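Local coordinates for protein C-1-tetrahydrofolate synthase, cytoplasmic, putative (Trypanosoma brucei, PDB 4CJX) that probably works as a bifunctional, NADP-dependent methylenetetrahydrofolate dehydrogenase and methenyltetrahydrofolate cyclohydrolase in folate one-carbon metabolism, at residues B[180-185]-B[230-235]. Sequence-based numbering, arbitrary orientation.
Sequences VEICGK and SDIVVS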
ATOM      1  N   VAL B 180     -19.037  13.523   6.811  1.00 23.90           N
ATOM      2  CA  VAL B 180     -18.114  14.534   6.264  1.00 24.85           C
ATOM      3  C   VAL B 180     -17.650  14.213   4.828  1.00 26.32           C
ATOM      4  O   VAL B 180     -17.494  13.045   4.448  1.00 25.63           O
ATOM      5  CB  VAL B 180     -16.862  14.755   7.134  1.00 24.21           C
ATOM      6  CG1 VAL B 180     -17.276  15.191   8.543  1.00 24.53           C
ATOM      7  CG2 VAL B 180     -15.972  13.525   7.156  1.00 23.70           C
ATOM      8  N   GLU B 181     -17.437  15.262   4.046  1.00 27.18           N
ATOM      9  CA  GLU B 181     -16.874  15.112   2.716  1.00 29.12           C
ATOM     10  C   GLU B 181     -15.407  14.695   2.855  1.00 26.35           C
ATOM     11  O   GLU B 181     -14.720  15.141   3.765  1.00 26.03           O
ATOM     12  CB  GLU B 181     -17.012  16.440   1.946  1.00 32.11           C
ATOM     13  CG  GLU B 181     -16.528  16.396   0.502  1.00 35.60           C
ATOM     14  CD  GLU B 181     -17.408  15.556  -0.419  1.00 40.25           C
ATOM     15  OE1 GLU B 181     -18.635  15.451  -0.175  1.00 43.69           O
ATOM     16  OE2 GLU B 181     -16.879  15.008  -1.420  1.00 45.25           O
ATOM     17  N   ILE B 182     -14.947  13.823   1.969  1.00 24.89           N
ATOM     18  CA  ILE B 182     -13.551  13.383   1.949  1.00 23.50           C
ATOM     19  C   ILE B 182     -12.790  13.849   0.689  1.00 23.24           C
ATOM     20  O   ILE B 182     -11.615  14.203   0.772  1.00 21.38           O
ATOM     21  CB  ILE B 182     -13.467  11.846   2.090  1.00 23.54           C
ATOM     22  CG1 ILE B 182     -13.939  11.437   3.490  1.00 23.59           C
ATOM     23  CG2 ILE B 182     -12.048  11.347   1.865  1.00 23.05           C
ATOM     24  CD1 ILE B 182     -14.039   9.944   3.690  1.00 23.71           C
ATOM     25  N   CYS B 183     -13.462  13.831  -0.457  1.00 23.73           N
ATOM     26  CA  CYS B 183     -12.881  14.216  -1.740  1.00 24.74           C
ATOM     27  C   CYS B 183     -12.357  15.656  -1.753  1.00 24.75           C
ATOM     28  O   CYS B 183     -13.086  16.590  -1.439  1.00 25.27           O
ATOM     29  CB  CYS B 183     -13.945  14.063  -2.835  1.00 26.38           C
ATOM     30  SG  CYS B 183     -13.384  14.526  -4.490  1.00 29.10           S
ATOM     31  N   GLY B 184     -11.088  15.835  -2.090  1.00 24.09           N
ATOM     32  CA  GLY B 184     -10.497  17.170  -2.118  1.00 24.37           C
ATOM     33  C   GLY B 184      -9.982  17.645  -0.769  1.00 23.74           C
ATOM     34  O   GLY B 184      -9.392  18.707  -0.685  1.00 23.77           O
ATOM     35  N   LYS B 185     -10.190  16.862   0.289  1.00 23.02           N
ATOM     36  CA  LYS B 185      -9.833  17.281   1.643  1.00 22.80           C
ATOM     37  C   LYS B 185      -8.437  16.833   1.998  1.00 21.55           C
ATOM     38  O   LYS B 185      -7.905  15.862   1.425  1.00 21.55           O
ATOM     39  CB  LYS B 185     -10.811  16.693   2.658  1.00 23.18           C
ATOM     40  CG  LYS B 185     -12.244  17.096   2.419  1.00 25.11           C
ATOM     41  CD  LYS B 185     -12.394  18.616   2.377  1.00 26.43           C
ATOM     42  CE  LYS B 185     -13.855  19.001   2.451  1.00 27.73           C
ATOM     43  NZ  LYS B 185     -14.005  20.464   2.635  1.00 28.26           N
ATOM     44  N   SER B 230      -5.025  19.824   8.400  1.00 15.00           N
ATOM     45  CA  SER B 230      -5.806  18.683   8.001  1.00 14.66           C
ATOM     46  C   SER B 230      -7.300  18.824   8.328  1.00 14.71           C
ATOM     47  O   SER B 230      -7.670  19.123   9.451  1.00 15.28           O
ATOM     48  CB  SER B 230      -5.256  17.408   8.647  1.00 14.37           C
ATOM     49  OG  SER B 230      -3.855  17.294   8.477  1.00 14.59           O
ATOM     50  N   ASP B 231      -8.140  18.577   7.329  1.00 14.46           N
ATOM     51  CA  ASP B 231      -9.585  18.479   7.492  1.00 14.65           C
ATOM     52  C   ASP B 231     -10.036  17.213   8.226  1.00 13.73           C
ATOM     53  O   ASP B 231     -11.111  17.179   8.826  1.00 13.57           O
ATOM     54  CB  ASP B 231     -10.252  18.511   6.113  1.00 15.30           C
ATOM     55  CG  ASP B 231      -9.947  19.812   5.348  1.00 16.34           C
ATOM     56  OD1 ASP B 231     -10.305  20.904   5.874  1.00 16.52           O
ATOM     57  OD2 ASP B 231      -9.341  19.736   4.242  1.00 16.46           O
ATOM     58  N   ILE B 232      -9.237  16.158   8.123  1.00 13.29           N
ATOM     59  CA  ILE B 232      -9.559  14.890   8.739  1.00 13.11           C
ATOM     60  C   ILE B 232      -8.311  14.306   9.387  1.00 12.69           C
ATOM     61  O   ILE B 232      -7.261  14.221   8.749  1.00 12.49           O
ATOM     62  CB  ILE B 232     -10.113  13.882   7.716  1.00 13.29           C
ATOM     63  CG1 ILE B 232     -11.471  14.333   7.196  1.00 13.92           C
ATOM     64  CG2 ILE B 232     -10.210  12.498   8.353  1.00 13.04           C
ATOM     65  CD1 ILE B 232     -11.844  13.680   5.882  1.00 14.74           C
ATOM     66  N   VAL B 233      -8.441  13.917  10.656  1.00 12.32           N
ATOM     67  CA  VAL B 233      -7.339  13.339  11.401  1.00 12.45           C
ATOM     68  C   VAL B 233      -7.685  11.892  11.805  1.00 11.99           C
ATOM     69  O   VAL B 233      -8.688  11.657  12.493  1.00 11.61           O
ATOM     70  CB  VAL B 233      -7.024  14.127  12.692  1.00 13.08           C
ATOM     71  CG1 VAL B 233      -5.944  13.392  13.494  1.00 13.32           C
ATOM     72  CG2 VAL B 233      -6.626  15.588  12.406  1.00 13.31           C
ATOM     73  N   VAL B 234      -6.857  10.952  11.360  1.00 11.78           N
ATOM     74  CA  VAL B 234      -6.935   9.584  11.781  1.00 11.81           C
ATOM     75  C   VAL B 234      -5.657   9.216  12.485  1.00 11.85           C
ATOM     76  O   VAL B 234      -4.630   8.979  11.853  1.00 11.11           O
ATOM     77  CB  VAL B 234      -7.126   8.606  10.615  1.00 12.25           C
ATOM     78  CG1 VAL B 234      -7.244   7.203  11.170  1.00 12.24           C
ATOM     79  CG2 VAL B 234      -8.362   8.989   9.798  1.00 12.61           C
ATOM     80  N   SER B 235      -5.748   9.129  13.815  1.00 11.94           N
ATOM     81  CA  SER B 235      -4.600   8.830  14.639  1.00 12.47           C
ATOM     82  C   SER B 235      -4.578   7.365  15.077  1.00 12.72           C
ATOM     83  O   SER B 235      -5.422   6.936  15.843  1.00 13.04           O
ATOM     84  CB  SER B 235      -4.572   9.726  15.883  1.00 12.55           C
ATOM     85  OG  SER B 235      -3.232   9.797  16.323  1.00 13.22           O
TER
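Where two inner, neighbouring strands of the parallel sheet of the NAD(P)-binding domain begin, the loop leading into strand 186-190 packs against the start of strand 232-235, with Ile232 and Asp231 touching it at two separate spots. The apolar spot is made by the end of Ile232, whose CG1 lies anti to its own carbonyl carbon (chi1 -67°) and whose extended branch carries CD1 to the loop. This methyl meets CG1 of Ile182 at 3.9 Å, the two side chains crossing at about a right angle. CG2 of Val180 is a looser neighbour, 4.3 Å from Ile232 CD1, and the carbonyl O of Glu181 lies 3.9 Å from the same methyl. Beyond Ile182 the loop reverses in a type II beta turn, closed by a hydrogen bond from Lys185 N to Ile182 O (3.1 Å), with Gly184 at the positive phi such a turn needs. The turn delivers Lys185 to the carboxylate side of Asp231. Contact there is through carbon: the Lys185 chain, bent at chi2 (-55°), passes across the acid, placing its CD 3.7 Å from Asp231 OD2, which also lies 3.6 Å from Lys185 CA. Lys185 NZ stays 4.9 Å from Asp231 OD1, too far for a salt bridge, so the opposite charges probably attract each other only weakly; OD1 instead forms a salt bridge with Lys249. OD2 accepts a hydrogen bond from the backbone N of Arg186, tying the acid to the beginning of the neighbouring strand 186-190. Backbone bonds of Ile232 with Arg186 and Val188 then continue the pairing of the two parallel strands, while Val180 and Ile182 rest on Leu175 of helix 166-178, which also touches Val234 through Val171.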